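Uncharacterized protein PA2218 (Pseudomonas aeruginosa, PDB 2HDW) is of unknown function but adopts the alpha/beta hydrolase fold and, judged by its family, probably acts as a hydrolase. Local coordinates at residues V71-N75 with A157-F161; A82-P88 with F125-D131; D94-A98 with P166-R172; T119-F125 with F356-A360; V195-V199 with F362-L367. All coordinates share one frame; numbering follows the deposited sequence.

Interaction 1 (V71-N75 with A157-F161); sequences VTFAN and AAVDF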
# COMPACT_ATOMS: atom_id res chain seq x y z
N VAL A 71 -15.43 7.17 3.74
CA VAL A 71 -16.35 6.05 3.60
C VAL A 71 -15.82 4.82 4.30
O VAL A 71 -14.66 4.79 4.73
CB VAL A 71 -16.60 5.71 2.12
CG1 VAL A 71 -17.17 6.91 1.39
CG2 VAL A 71 -15.29 5.25 1.46
N THR A 72 -16.67 3.80 4.41
CA THR A 72 -16.29 2.54 5.02
C THR A 72 -16.89 1.40 4.20
O THR A 72 -17.85 1.60 3.44
CB THR A 72 -16.81 2.43 6.48
OG1 THR A 72 -18.24 2.37 6.48
CG2 THR A 72 -16.35 3.62 7.29
N PHE A 73 -16.32 0.22 4.34
CA PHE A 73 -16.78 -0.96 3.62
C PHE A 73 -16.09 -2.18 4.22
O PHE A 73 -14.98 -2.08 4.75
CB PHE A 73 -16.46 -0.83 2.13
CG PHE A 73 -15.03 -0.46 1.85
CD1 PHE A 73 -14.03 -1.43 1.89
CD2 PHE A 73 -14.69 0.85 1.56
CE1 PHE A 73 -12.70 -1.09 1.65
CE2 PHE A 73 -13.36 1.21 1.31
CZ PHE A 73 -12.36 0.23 1.36
N ALA A 74 -16.74 -3.34 4.14
CA ALA A 74 -16.15 -4.55 4.72
C ALA A 74 -15.45 -5.44 3.70
O ALA A 74 -15.70 -5.34 2.49
CB ALA A 74 -17.23 -5.34 5.45
N ASN A 75 -14.54 -6.29 4.17
CA ASN A 75 -13.86 -7.22 3.28
C ASN A 75 -14.46 -8.60 3.52
O ASN A 75 -15.29 -8.77 4.42
CB ASN A 75 -12.34 -7.22 3.48
CG ASN A 75 -11.91 -7.71 4.85
OD1 ASN A 75 -12.65 -8.40 5.56
ND2 ASN A 75 -10.68 -7.37 5.23
N ALA A 157 -11.53 -5.56 -1.57
CA ALA A 157 -12.66 -5.09 -0.79
C ALA A 157 -12.88 -3.63 -1.16
O ALA A 157 -14.02 -3.15 -1.20
CB ALA A 157 -12.37 -5.22 0.70
N ALA A 158 -11.78 -2.93 -1.44
CA ALA A 158 -11.83 -1.52 -1.83
C ALA A 158 -12.43 -1.42 -3.23
O ALA A 158 -13.21 -0.51 -3.51
CB ALA A 158 -10.44 -0.90 -1.79
N VAL A 159 -12.06 -2.35 -4.11
CA VAL A 159 -12.59 -2.36 -5.46
C VAL A 159 -14.10 -2.63 -5.38
O VAL A 159 -14.88 -2.08 -6.16
CB VAL A 159 -11.90 -3.43 -6.33
CG1 VAL A 159 -12.61 -3.55 -7.68
CG2 VAL A 159 -10.44 -3.05 -6.54
N ASP A 160 -14.50 -3.49 -4.43
CA ASP A 160 -15.91 -3.80 -4.23
C ASP A 160 -16.71 -2.51 -4.01
O ASP A 160 -17.78 -2.31 -4.58
CB ASP A 160 -16.12 -4.69 -3.00
CG ASP A 160 -15.80 -6.15 -3.26
OD1 ASP A 160 -15.51 -6.53 -4.41
OD2 ASP A 160 -15.85 -6.94 -2.28
N PHE A 161 -16.18 -1.64 -3.15
CA PHE A 161 -16.87 -0.40 -2.82
C PHE A 161 -16.87 0.63 -3.93
O PHE A 161 -17.93 1.13 -4.32
CB PHE A 161 -16.27 0.23 -1.56
CG PHE A 161 -16.95 1.51 -1.15
CD1 PHE A 161 -18.14 1.48 -0.44
CD2 PHE A 161 -16.42 2.74 -1.53
CE1 PHE A 161 -18.80 2.66 -0.11
CE2 PHE A 161 -17.07 3.93 -1.20
CZ PHE A 161 -18.26 3.88 -0.49
O HOH W 1 -15.59 -7.22 0.54
O HOH W 2 -16.50 -3.77 0.12
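Phe73 reaches from the edge strand onto helix 157-161, and nearly every atom of its side chain finds the helix. CB starts against Phe161, whose own CB also meets CG. CD2 sits 3.6 Å from Phe161 CB, while CD1, on the other flank, approaches the carbonyl oxygen Ala157 O. Further out, CE1 lies 3.6 Å from Ala158 CA, and CZ ends near Ala158 CB. Phe73 CG stands between its own backbone N and carbonyl carbon (chi1 51°), which turns the ring in across the helix. The rings of Phe73 and Phe161 are nearly parallel, planes 24° apart, but slid so far that they barely overlap. Phe161 crosses Phe73 at about a right angle and reaches back along the strand, its CE2 touching Val71 CG2 at 3.5 Å. At the far end Asn75 CB and Ala157 CB meet at 3.4 Å, whereas the Asn75 amide turns off to Ile79 and Asp154.

No direct hydrogen bond joins the segments. Instead Ala74 O accepts from two waters, one also donating to Asp160 OD2 and the other to Ala157 O. Here helix 148-164 covers one face of the sheet out to its edge strand 66-74, the layered packing of an alpha/beta hydrolase fold.

Interaction 2 (A82-P88 with F125-D131); sequences AADLYLP and FVTLAFD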
# COMPACT_ATOMS: atom_id res chain seq x y z
N ALA A 82 -11.74 1.76 6.65
CA ALA A 82 -12.02 3.18 6.51
C ALA A 82 -11.23 3.70 5.32
O ALA A 82 -10.13 3.22 5.04
CB ALA A 82 -11.61 3.93 7.78
N ALA A 83 -11.78 4.67 4.61
CA ALA A 83 -11.10 5.21 3.44
C ALA A 83 -11.53 6.62 3.08
O ALA A 83 -12.58 7.10 3.54
CB ALA A 83 -11.32 4.29 2.24
N ASP A 84 -10.72 7.29 2.27
CA ASP A 84 -11.00 8.63 1.80
C ASP A 84 -11.33 8.48 0.32
O ASP A 84 -10.58 7.86 -0.43
CB ASP A 84 -9.79 9.55 1.94
CG ASP A 84 -9.54 9.98 3.38
OD1 ASP A 84 -10.44 10.60 3.98
OD2 ASP A 84 -8.43 9.69 3.91
N LEU A 85 -12.47 9.04 -0.08
CA LEU A 85 -12.92 8.98 -1.46
C LEU A 85 -12.81 10.37 -2.08
O LEU A 85 -13.29 11.35 -1.50
CB LEU A 85 -14.37 8.52 -1.50
CG LEU A 85 -15.10 8.50 -2.85
CD1 LEU A 85 -14.51 7.42 -3.75
CD2 LEU A 85 -16.57 8.24 -2.61
N TYR A 86 -12.17 10.46 -3.24
CA TYR A 86 -12.00 11.73 -3.94
C TYR A 86 -12.62 11.66 -5.33
O TYR A 86 -12.38 10.70 -6.07
CB TYR A 86 -10.51 12.06 -4.09
CG TYR A 86 -9.74 12.15 -2.80
CD1 TYR A 86 -9.50 13.39 -2.18
CD2 TYR A 86 -9.23 11.01 -2.19
CE1 TYR A 86 -8.78 13.47 -0.98
CE2 TYR A 86 -8.51 11.07 -1.00
CZ TYR A 86 -8.29 12.30 -0.40
OH TYR A 86 -7.58 12.34 0.78
N LEU A 87 -13.40 12.67 -5.69
CA LEU A 87 -14.04 12.71 -7.00
C LEU A 87 -13.83 14.06 -7.68
O LEU A 87 -13.74 15.09 -7.01
CB LEU A 87 -15.55 12.46 -6.90
CG LEU A 87 -16.07 11.17 -6.26
CD1 LEU A 87 -15.88 11.24 -4.75
CD2 LEU A 87 -17.54 11.00 -6.59
N PRO A 88 -13.74 14.07 -9.01
CA PRO A 88 -13.55 15.32 -9.76
C PRO A 88 -14.85 16.13 -9.64
O PRO A 88 -15.92 15.55 -9.49
CB PRO A 88 -13.32 14.84 -11.20
CG PRO A 88 -12.78 13.44 -11.03
CD PRO A 88 -13.62 12.90 -9.90
N PHE A 125 -9.97 11.11 -12.37
CA PHE A 125 -10.39 9.78 -11.91
C PHE A 125 -11.10 9.86 -10.56
O PHE A 125 -10.89 10.79 -9.78
CB PHE A 125 -9.16 8.86 -11.77
CG PHE A 125 -8.39 8.66 -13.05
CD1 PHE A 125 -8.70 7.60 -13.90
CD2 PHE A 125 -7.37 9.53 -13.41
CE1 PHE A 125 -8.00 7.42 -15.10
CE2 PHE A 125 -6.66 9.36 -14.62
CZ PHE A 125 -6.98 8.30 -15.46
N VAL A 126 -11.97 8.90 -10.30
CA VAL A 126 -12.64 8.82 -9.00
C VAL A 126 -11.62 7.97 -8.24
O VAL A 126 -11.21 6.93 -8.74
CB VAL A 126 -13.97 8.05 -9.08
CG1 VAL A 126 -14.43 7.69 -7.68
CG2 VAL A 126 -15.02 8.89 -9.79
N THR A 127 -11.20 8.41 -7.06
CA THR A 127 -10.19 7.65 -6.32
C THR A 127 -10.51 7.35 -4.87
O THR A 127 -11.36 7.99 -4.25
CB THR A 127 -8.83 8.37 -6.37
OG1 THR A 127 -8.94 9.63 -5.69
CG2 THR A 127 -8.41 8.62 -7.81
N LEU A 128 -9.80 6.37 -4.34
CA LEU A 128 -10.01 5.93 -2.97
C LEU A 128 -8.69 5.49 -2.32
O LEU A 128 -7.96 4.66 -2.87
CB LEU A 128 -11.01 4.77 -2.99
CG LEU A 128 -11.56 4.15 -1.71
CD1 LEU A 128 -12.36 5.19 -0.93
CD2 LEU A 128 -12.44 2.97 -2.07
N ALA A 129 -8.39 6.05 -1.15
CA ALA A 129 -7.20 5.70 -0.38
C ALA A 129 -7.77 5.07 0.89
O ALA A 129 -8.58 5.69 1.58
CB ALA A 129 -6.37 6.95 -0.05
N PHE A 130 -7.36 3.85 1.20
CA PHE A 130 -7.90 3.15 2.36
C PHE A 130 -6.88 2.72 3.40
O PHE A 130 -5.68 2.60 3.12
CB PHE A 130 -8.64 1.90 1.88
CG PHE A 130 -7.75 0.87 1.26
CD1 PHE A 130 -7.06 -0.05 2.06
CD2 PHE A 130 -7.55 0.83 -0.12
CE1 PHE A 130 -6.20 -0.99 1.50
CE2 PHE A 130 -6.69 -0.11 -0.69
CZ PHE A 130 -6.01 -1.02 0.12
N ASP A 131 -7.37 2.49 4.62
CA ASP A 131 -6.53 2.01 5.70
C ASP A 131 -6.67 0.49 5.73
O ASP A 131 -7.79 -0.04 5.82
CB ASP A 131 -6.96 2.59 7.05
CG ASP A 131 -6.55 4.04 7.22
OD1 ASP A 131 -5.52 4.43 6.62
OD2 ASP A 131 -7.23 4.77 7.98
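Ala83 and Leu128 interlock on one face of this antiparallel strand pair: the small Ala83 leaves room beside its CB, and Leu128 CD1 fills it at a tight 3.5 Å. Phe130 CB also closes in on Ala83 CB, at 3.6 Å, but its ring leans away toward Phe155 and Trp181. Leu85 folds its CD1 down over the neighbouring strand, 3.2 Å from Thr127 O and 3.9 Å from Val126 CG1; Leu87 lies alongside the same valine. On the opposite face, Thr127 OG1 tucks against Tyr86 CB at 3.3 Å and bonds to Ala117 O of the covering helix. Its chi1 of 64° directs the hydroxyl that way. Pro88 rests its ring carbons on Phe125 O, a buried oxygen with no hydrogen-bond partner in the model.

Five backbone hydrogen bonds underlie this relief, among them Tyr86 N to Thr127 O and the return bond Thr127 N to Tyr86 O, both 2.8 Å. Asp131, turned to Lys109, ends the row. Strands 80-88 and 126-130 form the last antiparallel pairing before the parallel part of the alpha/beta hydrolase sheet, which starts with 126-130.

Interaction 3 (D94-A98 with P166-R172); sequences DRLPA and PEVNRER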
# COMPACT_ATOMS: atom_id res chain seq x y z
N ASP A 94 -21.10 10.92 -18.52
CA ASP A 94 -20.67 9.52 -18.44
C ASP A 94 -20.04 9.14 -17.11
O ASP A 94 -19.44 9.98 -16.44
CB ASP A 94 -19.67 9.23 -19.56
CG ASP A 94 -20.23 9.50 -20.94
OD1 ASP A 94 -20.52 10.67 -21.25
OD2 ASP A 94 -20.40 8.53 -21.71
N ARG A 95 -20.21 7.88 -16.72
CA ARG A 95 -19.62 7.39 -15.48
C ARG A 95 -18.11 7.41 -15.64
O ARG A 95 -17.59 7.18 -16.73
CB ARG A 95 -20.13 5.97 -15.16
CG ARG A 95 -21.55 5.96 -14.61
CD ARG A 95 -22.04 4.54 -14.33
NE ARG A 95 -23.34 4.54 -13.68
CZ ARG A 95 -23.57 4.06 -12.45
NH1 ARG A 95 -22.57 3.55 -11.74
NH2 ARG A 95 -24.79 4.11 -11.94
N LEU A 96 -17.41 7.67 -14.55
CA LEU A 96 -15.95 7.80 -14.57
C LEU A 96 -15.12 6.57 -14.25
O LEU A 96 -15.57 5.66 -13.57
CB LEU A 96 -15.55 8.90 -13.59
CG LEU A 96 -16.17 10.28 -13.81
CD1 LEU A 96 -15.68 11.23 -12.73
CD2 LEU A 96 -15.79 10.78 -15.20
N PRO A 97 -13.87 6.54 -14.76
CA PRO A 97 -12.97 5.41 -14.50
C PRO A 97 -12.58 5.62 -13.04
O PRO A 97 -12.69 6.74 -12.53
CB PRO A 97 -11.80 5.67 -15.46
CG PRO A 97 -11.75 7.18 -15.51
CD PRO A 97 -13.22 7.56 -15.60
N ALA A 98 -12.13 4.57 -12.36
CA ALA A 98 -11.76 4.70 -10.95
C ALA A 98 -10.45 4.00 -10.63
O ALA A 98 -10.04 3.07 -11.32
CB ALA A 98 -12.89 4.15 -10.07
N PRO A 166 -22.32 5.44 -7.75
CA PRO A 166 -23.08 5.90 -8.92
C PRO A 166 -22.24 6.71 -9.91
O PRO A 166 -22.57 6.77 -11.09
CB PRO A 166 -24.21 6.72 -8.28
CG PRO A 166 -23.63 7.17 -6.98
CD PRO A 166 -22.91 5.94 -6.50
N GLU A 167 -21.15 7.31 -9.43
CA GLU A 167 -20.30 8.12 -10.29
C GLU A 167 -19.25 7.31 -11.06
O GLU A 167 -18.57 7.85 -11.93
CB GLU A 167 -19.58 9.19 -9.47
CG GLU A 167 -20.48 10.17 -8.74
CD GLU A 167 -21.02 9.63 -7.43
OE1 GLU A 167 -20.71 8.47 -7.07
OE2 GLU A 167 -21.76 10.37 -6.74
N VAL A 168 -19.13 6.02 -10.76
CA VAL A 168 -18.13 5.21 -11.42
C VAL A 168 -18.64 4.12 -12.35
O VAL A 168 -19.75 3.62 -12.20
CB VAL A 168 -17.18 4.53 -10.39
CG1 VAL A 168 -16.72 5.53 -9.34
CG2 VAL A 168 -17.89 3.36 -9.75
N ASN A 169 -17.79 3.77 -13.31
CA ASN A 169 -18.08 2.71 -14.26
C ASN A 169 -17.28 1.51 -13.76
O ASN A 169 -16.06 1.46 -13.93
CB ASN A 169 -17.59 3.10 -15.66
CG ASN A 169 -17.91 2.05 -16.70
OD1 ASN A 169 -17.82 0.85 -16.44
ND2 ASN A 169 -18.29 2.49 -17.90
N ARG A 170 -17.96 0.55 -13.14
CA ARG A 170 -17.29 -0.63 -12.59
C ARG A 170 -16.38 -1.39 -13.56
O ARG A 170 -15.54 -2.19 -13.14
CB ARG A 170 -18.33 -1.60 -12.02
CG ARG A 170 -19.18 -2.32 -13.06
CD ARG A 170 -20.30 -3.08 -12.37
NE ARG A 170 -21.09 -2.17 -11.54
CZ ARG A 170 -21.99 -2.54 -10.64
NH1 ARG A 170 -22.24 -3.83 -10.43
NH2 ARG A 170 -22.63 -1.62 -9.94
N GLU A 171 -16.54 -1.15 -14.86
CA GLU A 171 -15.71 -1.82 -15.86
C GLU A 171 -14.42 -1.04 -16.16
O GLU A 171 -13.60 -1.48 -16.97
CB GLU A 171 -16.50 -2.02 -17.16
CG GLU A 171 -17.52 -3.16 -17.13
CD GLU A 171 -16.87 -4.52 -16.89
OE1 GLU A 171 -15.75 -4.74 -17.39
OE2 GLU A 171 -17.49 -5.37 -16.21
N ARG A 172 -14.25 0.12 -15.52
CA ARG A 172 -13.07 0.95 -15.74
C ARG A 172 -12.31 1.19 -14.44
O ARG A 172 -12.10 2.33 -14.03
CB ARG A 172 -13.50 2.29 -16.35
CG ARG A 172 -14.41 2.17 -17.58
CD ARG A 172 -14.85 3.53 -18.10
NE ARG A 172 -13.71 4.32 -18.58
CZ ARG A 172 -13.76 5.62 -18.87
NH1 ARG A 172 -14.89 6.30 -18.74
NH2 ARG A 172 -12.66 6.24 -19.28
O HOH W 3 -18.00 5.19 -18.62
O HOH W 4 -21.71 1.34 -10.04
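Backbone hydrogen bonds carry the join between Leu96 and Val168, a parallel bridge. Leu96 N donates to Glu167 O and Leu96 O accepts from Asn169 N, both at 2.9 Å. Beyond a type I turn from Asn169 to Arg172, the chain comes back to the same strand, where Ala98 N donates to Arg172 O at 2.8 Å. Within the turn Asn169 OD1 accepts from Glu171 N, which makes an Asx turn.

Across the segments, the direct side-chain hydrogen bond is that of Arg95. Its chain runs extended from CG to NE, carrying the guanidinium across the backbone of the other segment. NH1 donates to Val168 O at 2.9 Å, an approach close to the guanidinium plane, with an N-H...O angle of 159°. Pro166 O instead lies over one face of the group, 3.2 Å from Arg95 CZ.

Water adds a second tier: one molecule donates to Arg95 O and accepts from Asn169 ND2.

Apolar packing is sparser. Arg172 bends at chi3 (64°), laying its guanidinium alongside Pro97, whose CD lies 3.8 Å from Arg172 CZ over one face, offset toward the rim of the group. Ala98 CB and Val168 CG1 touch lightly at 4.1 Å. Strand 126-130, helix 148-164 and strand 173-178 form a beta-alpha-beta crossover that passes strand 96-102, as in the alpha/beta hydrolase fold.

Interaction 4 (T119-F125 with F356-A360); sequences TMAERGF and FDRIA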
# COMPACT_ATOMS: atom_id res chain seq x y z
N THR A 119 -4.37 13.61 -6.07
CA THR A 119 -3.71 14.06 -7.29
C THR A 119 -4.33 13.41 -8.52
O THR A 119 -4.56 14.08 -9.53
CB THR A 119 -2.21 13.72 -7.25
OG1 THR A 119 -1.61 14.32 -6.10
CG2 THR A 119 -1.50 14.26 -8.50
N MET A 120 -4.62 12.12 -8.43
CA MET A 120 -5.21 11.44 -9.58
C MET A 120 -6.67 11.86 -9.76
O MET A 120 -7.19 11.83 -10.87
CB MET A 120 -5.07 9.92 -9.41
CG MET A 120 -3.62 9.44 -9.56
SD MET A 120 -2.88 9.82 -11.19
CE MET A 120 -3.84 8.82 -12.17
N ALA A 121 -7.31 12.27 -8.67
CA ALA A 121 -8.69 12.74 -8.75
C ALA A 121 -8.69 14.07 -9.51
O ALA A 121 -9.65 14.42 -10.19
CB ALA A 121 -9.27 12.93 -7.37
N GLU A 122 -7.60 14.83 -9.38
CA GLU A 122 -7.50 16.10 -10.10
C GLU A 122 -7.26 15.78 -11.57
O GLU A 122 -7.47 16.62 -12.44
CB GLU A 122 -6.33 16.94 -9.58
CG GLU A 122 -6.42 17.35 -8.12
CD GLU A 122 -5.32 18.32 -7.73
OE1 GLU A 122 -4.15 18.06 -8.07
OE2 GLU A 122 -5.62 19.35 -7.09
N ARG A 123 -6.80 14.56 -11.84
CA ARG A 123 -6.53 14.12 -13.20
C ARG A 123 -7.76 13.50 -13.87
O ARG A 123 -7.65 12.91 -14.94
CB ARG A 123 -5.37 13.10 -13.21
CG ARG A 123 -4.09 13.59 -12.55
CD ARG A 123 -3.54 14.82 -13.23
NE ARG A 123 -2.40 15.39 -12.50
CZ ARG A 123 -1.13 15.31 -12.90
NH1 ARG A 123 -0.82 14.68 -14.03
NH2 ARG A 123 -0.18 15.88 -12.18
N GLY A 124 -8.92 13.61 -13.22
CA GLY A 124 -10.14 13.08 -13.81
C GLY A 124 -10.62 11.71 -13.37
O GLY A 124 -11.58 11.19 -13.93
N PHE A 125 -9.97 11.11 -12.37
CA PHE A 125 -10.39 9.78 -11.91
C PHE A 125 -11.10 9.86 -10.56
O PHE A 125 -10.89 10.79 -9.78
CB PHE A 125 -9.16 8.86 -11.77
CG PHE A 125 -8.39 8.66 -13.05
CD1 PHE A 125 -8.70 7.60 -13.90
CD2 PHE A 125 -7.37 9.53 -13.41
CE1 PHE A 125 -8.00 7.42 -15.10
CE2 PHE A 125 -6.66 9.36 -14.62
CZ PHE A 125 -6.98 8.30 -15.46
N PHE A 356 3.19 11.47 -12.36
CA PHE A 356 1.74 11.47 -12.43
C PHE A 356 1.20 11.59 -13.85
O PHE A 356 0.17 11.00 -14.16
CB PHE A 356 1.15 12.59 -11.55
CG PHE A 356 1.15 12.26 -10.08
CD1 PHE A 356 0.41 11.18 -9.60
CD2 PHE A 356 1.86 13.05 -9.18
CE1 PHE A 356 0.38 10.88 -8.25
CE2 PHE A 356 1.84 12.76 -7.81
CZ PHE A 356 1.10 11.68 -7.34
N ASP A 357 1.88 12.34 -14.71
CA ASP A 357 1.43 12.46 -16.10
C ASP A 357 1.35 11.05 -16.69
O ASP A 357 0.33 10.66 -17.26
CB ASP A 357 2.41 13.30 -16.94
CG ASP A 357 2.33 14.79 -16.65
OD1 ASP A 357 1.65 15.20 -15.69
OD2 ASP A 357 2.96 15.57 -17.40
N ARG A 358 2.44 10.30 -16.55
CA ARG A 358 2.53 8.94 -17.05
C ARG A 358 1.54 8.00 -16.41
O ARG A 358 1.00 7.11 -17.06
CB ARG A 358 3.94 8.38 -16.84
CG ARG A 358 4.76 8.23 -18.11
CD ARG A 358 4.73 6.81 -18.66
NE ARG A 358 3.41 6.40 -19.14
CZ ARG A 358 3.15 5.21 -19.68
NH1 ARG A 358 4.12 4.32 -19.81
NH2 ARG A 358 1.91 4.92 -20.08
N ILE A 359 1.31 8.16 -15.11
CA ILE A 359 0.36 7.31 -14.42
C ILE A 359 -1.05 7.60 -14.94
O ILE A 359 -1.80 6.68 -15.24
CB ILE A 359 0.44 7.52 -12.89
CG1 ILE A 359 1.83 7.09 -12.39
CG2 ILE A 359 -0.65 6.71 -12.20
CD1 ILE A 359 2.06 7.31 -10.90
N ALA A 360 -1.40 8.88 -15.06
CA ALA A 360 -2.71 9.27 -15.57
C ALA A 360 -2.86 8.80 -17.02
O ALA A 360 -3.91 8.27 -17.41
CB ALA A 360 -2.88 10.79 -15.48
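Thr119 CG2 sits squarely over the face of the Phe356 ring, 3.5 Å from its centroid and 5° off the normal, a CH-pi contact. With OG1 of Thr119 beside the backbone N (chi1 -57°) and bonded back to Leu115 O, the methyl CG2 stands opposite that N and meets the ring face. Met120 SD approaches the same ring obliquely, 3.9 Å from Phe356 CD1, as a Met-aromatic contact. From there the bent thioether chain turns its CE onto helix 356-360, 3.6 Å from Ala360 CA and close to Ile359 CG2.

Arg123 spans the outer side. Its NH1 forms a salt bridge with Asp357 OD1 at 3.0 Å, met on the anti side of the carboxylate, while Phe356 CB lies over one guanidinium face. The two charged planes stand 63° apart, so this is a single-atom grip.

A Schellman motif positions Arg123 and Phe125: Phe125 N bonds to Met120 O, and Gly124 N to Ala121 O, with Gly124 at positive phi. Past this turn, Phe125 CZ meets Ala360 O at the ring edge, 3.6 Å away. Tyr116 meets the Phe356 ring edge-to-face. Helix 112-122 lies beside the C-terminal helix 356-366, while Met120 and Phe125 also pack on Ile99 of strand 96-102.

Interaction 5 (V195-V199 with F362-L367); sequences VKAVV and FFDEHL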
# COMPACT_ATOMS: atom_id res chain seq x y z
N VAL A 195 -10.18 -5.85 -12.05
CA VAL A 195 -9.16 -4.79 -12.16
C VAL A 195 -8.52 -4.85 -13.55
O VAL A 195 -7.89 -5.85 -13.92
CB VAL A 195 -8.09 -4.94 -11.06
CG1 VAL A 195 -7.15 -3.75 -11.07
CG2 VAL A 195 -8.77 -5.06 -9.69
N LYS A 196 -8.68 -3.77 -14.31
CA LYS A 196 -8.20 -3.68 -15.69
C LYS A 196 -6.73 -3.38 -15.93
O LYS A 196 -6.19 -3.76 -16.97
CB LYS A 196 -9.04 -2.65 -16.45
CG LYS A 196 -10.53 -2.97 -16.51
CD LYS A 196 -10.78 -4.35 -17.11
CE LYS A 196 -12.22 -4.48 -17.60
NZ LYS A 196 -13.21 -4.22 -16.53
N ALA A 197 -6.09 -2.69 -15.00
CA ALA A 197 -4.68 -2.33 -15.16
C ALA A 197 -4.11 -2.07 -13.78
O ALA A 197 -4.85 -1.78 -12.85
CB ALA A 197 -4.54 -1.09 -16.05
N VAL A 198 -2.78 -2.15 -13.66
CA VAL A 198 -2.12 -1.95 -12.38
C VAL A 198 -0.77 -1.26 -12.50
O VAL A 198 0.03 -1.58 -13.39
CB VAL A 198 -1.91 -3.31 -11.65
CG1 VAL A 198 -1.05 -4.24 -12.50
CG2 VAL A 198 -1.26 -3.08 -10.29
N VAL A 199 -0.53 -0.32 -11.60
CA VAL A 199 0.72 0.43 -11.51
C VAL A 199 1.27 0.21 -10.11
O VAL A 199 0.51 0.17 -9.15
CB VAL A 199 0.49 1.95 -11.67
CG1 VAL A 199 1.73 2.72 -11.17
CG2 VAL A 199 0.22 2.30 -13.11
N PHE A 362 -1.38 6.37 -18.44
CA PHE A 362 -1.47 4.92 -18.42
C PHE A 362 -2.92 4.48 -18.19
O PHE A 362 -3.47 3.69 -18.97
CB PHE A 362 -0.59 4.37 -17.29
CG PHE A 362 -0.67 2.88 -17.11
CD1 PHE A 362 0.01 2.02 -17.96
CD2 PHE A 362 -1.39 2.34 -16.04
CE1 PHE A 362 -0.02 0.64 -17.75
CE2 PHE A 362 -1.43 0.96 -15.83
CZ PHE A 362 -0.75 0.11 -16.68
N PHE A 363 -3.54 4.98 -17.13
CA PHE A 363 -4.91 4.60 -16.84
C PHE A 363 -5.91 5.18 -17.84
O PHE A 363 -6.94 4.57 -18.10
CB PHE A 363 -5.29 4.99 -15.41
CG PHE A 363 -4.64 4.12 -14.36
CD1 PHE A 363 -4.86 2.75 -14.34
CD2 PHE A 363 -3.81 4.68 -13.39
CE1 PHE A 363 -4.26 1.94 -13.37
CE2 PHE A 363 -3.21 3.89 -12.41
CZ PHE A 363 -3.44 2.51 -12.40
N ASP A 364 -5.61 6.35 -18.40
CA ASP A 364 -6.53 6.93 -19.39
C ASP A 364 -6.69 5.95 -20.55
O ASP A 364 -7.79 5.75 -21.05
CB ASP A 364 -6.01 8.27 -19.94
CG ASP A 364 -6.27 9.44 -19.00
OD1 ASP A 364 -7.36 9.47 -18.38
OD2 ASP A 364 -5.41 10.34 -18.91
N GLU A 365 -5.59 5.35 -20.97
CA GLU A 365 -5.65 4.41 -22.07
C GLU A 365 -6.26 3.07 -21.70
O GLU A 365 -7.13 2.56 -22.40
CB GLU A 365 -4.26 4.14 -22.64
CG GLU A 365 -4.33 3.27 -23.88
CD GLU A 365 -3.00 2.68 -24.28
OE1 GLU A 365 -2.00 3.42 -24.29
OE2 GLU A 365 -2.97 1.47 -24.59
N HIS A 366 -5.81 2.51 -20.58
CA HIS A 366 -6.28 1.20 -20.17
C HIS A 366 -7.62 1.11 -19.43
O HIS A 366 -8.20 0.03 -19.35
CB HIS A 366 -5.18 0.51 -19.36
CG HIS A 366 -3.89 0.40 -20.10
ND1 HIS A 366 -3.79 -0.24 -21.32
CD2 HIS A 366 -2.65 0.85 -19.81
CE1 HIS A 366 -2.54 -0.17 -21.75
NE2 HIS A 366 -1.83 0.49 -20.85
N LEU A 367 -8.10 2.22 -18.90
CA LEU A 367 -9.39 2.20 -18.21
C LEU A 367 -10.48 2.73 -19.14
O LEU A 367 -11.52 3.19 -18.63
CB LEU A 367 -9.31 3.03 -16.93
CG LEU A 367 -9.03 2.26 -15.63
CD1 LEU A 367 -8.01 1.16 -15.85
CD2 LEU A 367 -8.56 3.24 -14.56
OXT LEU A 367 -10.29 2.66 -20.37
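This is an apolar helix-on-sheet contact, in which the last turn of the C-terminal helix lies against strand 197-199, one of the inner strands of the sheet. The axes of strand 197-199 and helix 362-366 run almost antiparallel, at 172°, and approach to 9.2 Å; no hydrogen bond crosses between the segments.

Ala197 provides the seat. Its CB is 3.7 Å from Phe362 CE2 and the same distance from His366 CB, with Phe363 CE1 and Leu367 CD1 a little farther off. Val199 stands two residues along on the same face. Its CG2, beside the backbone N, reaches Phe362 CD2 at 3.3 Å and Phe363 CZ at 3.7 Å, bridging both aromatic residues. Phe362 is directed at the strand by its chi1 of 176°, CG lying opposite the backbone N.

A helix laid over a central parallel strand belongs to the sandwich of the alpha/beta hydrolase fold; the opposite face of this strand, carrying Val198, is covered by helix 180-191.

Within the helix the rings brace one another: Phe362 CD2 lies over the centre of the Phe363 ring, and His366 CD2 sits above a face of Phe362, toward its rim. The Phe363 edge meets Ala197 O, 3.8 Å from CE1. At the chain end Leu367 CD1 rests 4.0 Å from Lys196 CB, while the lysine tip bends away to a salt bridge with Glu171.

Interactions 1, 2, 4 and 5 are largely buried, while interaction 3 lies partly at the surface, farthest from the chain's centre. Interactions 2 and 3 are strand joins held by backbone hydrogen bonds; the other three lean on side-chain packing. Interactions 1 and 2 share a packed region, where Val71 and Phe73 touch Leu128 and Ala83, and Val71 N pairs with Ala83 O. Phe125 belongs to both 2 and 4 and also touches Phe363 of interaction 5. Helix 356-366 serves 4 with its first turns and 5 with its last. Between segments, interaction 4 has a salt bridge and interaction 1 is bridged by waters, while interaction 5 is essentially apolar, though a salt bridge also joins it to interaction 3.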